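Local coordinates for protein endo-1,4-beta-xylanase (Pseudoalteromonas haloplanktis, PDB 1H12) that hydrolyses internal beta-1,4 linkages of xylan as a cold-adapted family 8 glycoside hydrolase and probably acts on related beta-glucans, at residues G290-L295 against Q299-S304. Numbering follows the deposited sequence.
Sequences GLDAHL and QAWHKS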
loop_
_atom_site.group_PDB
_atom_site.type_symbol
_atom_site.label_atom_id
_atom_site.label_comp_id
_atom_site.label_asym_id
_atom_site.label_seq_id
_atom_site.Cartn_x
_atom_site.Cartn_y
_atom_site.Cartn_z
ATOM N N GLY A 290 -1.548 10.743 3.356
ATOM C CA GLY A 290 -0.383 11.551 2.953
ATOM C C GLY A 290 -0.158 11.501 1.442
ATOM O O GLY A 290 0.098 12.521 0.801
ATOM N N LEU A 291 -0.186 10.290 0.871
ATOM C CA LEU A 291 -0.058 10.118 -0.547
ATOM C C LEU A 291 -1.086 10.982 -1.293
ATOM O O LEU A 291 -0.757 11.718 -2.215
ATOM C CB LEU A 291 -0.173 8.619 -0.885
ATOM C CG LEU A 291 -0.050 8.176 -2.308
ATOM C CD1 LEU A 291 0.074 6.644 -2.320
ATOM C CD2 LEU A 291 -1.181 8.591 -3.227
ATOM N N ASP A 292 -2.343 10.866 -0.879
ATOM C CA ASP A 292 -3.408 11.577 -1.536
ATOM C C ASP A 292 -3.213 13.084 -1.423
ATOM O O ASP A 292 -3.427 13.835 -2.406
ATOM C CB ASP A 292 -4.754 11.166 -1.025
ATOM C CG ASP A 292 -5.866 11.641 -1.928
ATOM O OD1 ASP A 292 -6.701 12.487 -1.493
ATOM O OD2 ASP A 292 -5.913 11.188 -3.088
ATOM N N ALA A 293 -2.855 13.549 -0.232
ATOM C CA ALA A 293 -2.620 14.970 -0.063
ATOM C C ALA A 293 -1.511 15.478 -0.988
ATOM O O ALA A 293 -1.612 16.528 -1.600
ATOM C CB ALA A 293 -2.272 15.257 1.397
ATOM N N HIS A 294 -0.404 14.738 -1.041
ATOM C CA HIS A 294 0.736 15.114 -1.875
ATOM C C HIS A 294 0.347 15.129 -3.336
ATOM O O HIS A 294 0.582 16.112 -4.068
ATOM C CB HIS A 294 1.889 14.136 -1.625
ATOM C CG HIS A 294 3.146 14.525 -2.306
ATOM N ND1 HIS A 294 4.142 13.621 -2.605
ATOM C CD2 HIS A 294 3.605 15.728 -2.731
ATOM C CE1 HIS A 294 5.153 14.269 -3.186
ATOM N NE2 HIS A 294 4.852 15.561 -3.281
ATOM N N LEU A 295 -0.242 14.032 -3.819
ATOM C CA LEU A 295 -0.508 13.878 -5.244
ATOM C C LEU A 295 -1.706 14.677 -5.716
ATOM O O LEU A 295 -1.664 15.151 -6.859
ATOM C CB LEU A 295 -0.696 12.383 -5.574
ATOM C CG LEU A 295 0.562 11.622 -5.896
ATOM C CD1 LEU A 295 1.119 11.991 -7.281
ATOM C CD2 LEU A 295 1.645 11.768 -4.826
ATOM N N GLN A 299 -6.584 18.792 1.724
ATOM C CA GLN A 299 -7.800 19.418 2.180
ATOM C C GLN A 299 -7.876 19.303 3.708
ATOM O O GLN A 299 -7.062 18.656 4.347
ATOM C CB GLN A 299 -8.998 18.754 1.545
ATOM C CG GLN A 299 -9.033 18.696 0.030
ATOM N N ALA A 300 -8.837 19.986 4.293
ATOM C CA ALA A 300 -8.952 19.993 5.735
ATOM C C ALA A 300 -9.048 18.564 6.298
ATOM O O ALA A 300 -8.478 18.299 7.354
ATOM C CB ALA A 300 -10.188 20.832 6.179
ATOM N N TRP A 301 -9.783 17.673 5.623
ATOM C CA TRP A 301 -9.939 16.339 6.202
ATOM C C TRP A 301 -8.605 15.582 6.241
ATOM O O TRP A 301 -8.377 14.811 7.180
ATOM C CB TRP A 301 -11.010 15.524 5.504
ATOM C CG TRP A 301 -10.658 14.985 4.121
ATOM C CD1 TRP A 301 -10.903 15.551 2.912
ATOM C CD2 TRP A 301 -10.031 13.721 3.863
ATOM N NE1 TRP A 301 -10.436 14.726 1.908
ATOM C CE2 TRP A 301 -9.876 13.609 2.455
ATOM C CE3 TRP A 301 -9.592 12.699 4.673
ATOM C CZ2 TRP A 301 -9.307 12.478 1.859
ATOM C CZ3 TRP A 301 -8.975 11.594 4.049
ATOM C CH2 TRP A 301 -8.855 11.504 2.693
ATOM N N HIS A 302 -7.732 15.758 5.243
ATOM C CA HIS A 302 -6.457 15.057 5.269
ATOM C C HIS A 302 -5.657 15.472 6.490
ATOM O O HIS A 302 -5.056 14.655 7.188
ATOM C CB HIS A 302 -5.567 15.364 4.063
ATOM C CG HIS A 302 -6.135 15.017 2.723
ATOM N ND1 HIS A 302 -6.983 15.859 2.033
ATOM C CD2 HIS A 302 -5.899 13.945 1.925
ATOM C CE1 HIS A 302 -7.218 15.285 0.864
ATOM N NE2 HIS A 302 -6.589 14.120 0.768
ATOM N N LYS A 303 -5.625 16.775 6.721
ATOM C CA LYS A 303 -4.818 17.361 7.791
ATOM C C LYS A 303 -5.340 16.920 9.128
ATOM O O LYS A 303 -4.563 16.563 10.024
ATOM C CB LYS A 303 -4.827 18.888 7.641
ATOM C CG LYS A 303 -4.229 19.392 6.369
ATOM C CD LYS A 303 -4.569 20.924 6.165
ATOM C CE LYS A 303 -4.257 21.441 4.949
ATOM N NZ LYS A 303 -4.616 22.935 4.923
ATOM N N SER A 304 -6.642 16.978 9.336
ATOM C CA SER A 304 -7.221 16.557 10.596
ATOM C C SER A 304 -6.961 15.070 10.843
ATOM O O SER A 304 -6.631 14.648 11.941
ATOM C CB SER A 304 -8.742 16.871 10.582
ATOM O OG SER A 304 -9.365 16.438 11.751
#
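H302 NE2 donates a hydrogen bond to D292 OD1 at 2.8 Å. The bond is almost straight, 175° at the hydrogen. It runs in the imidazole plane and uses the anti lone pair of OD1. Carboxylate and ring lie close to one plane. One imidazole face lies against A293, whose CB is 3.9 Å from H302 CD2. Over the ring centre sits the W301 indole, with W301 CE2 3.5 Å above the imidazole plane. CG of H302 is anti to the carbonyl carbon (chi1 -60°), which sets the ring beside the backbone N; the ring's turn then brings ND1 to the start of the helix. There Q299 N, at the N-cap, donates to H302 ND1 at 3.0 Å, well out of the ring plane. Both ring nitrogens are thus bonded, which fixes the ring's rotation. A phenylalanine here would probably leave D292 OD1 without this donor and Q299 N without its side-chain acceptor. D292 OD2 forms a salt bridge with R233, so the buried carboxylate is held through both oxygens. The contact ties helix 283-296 to helix 300-318 across the short turn that joins them. The axes of the short helical pieces run roughly antiparallel, at 141°. Helix 219-243 supplies R233 and packs on W301, while helix 206-215 touches D292.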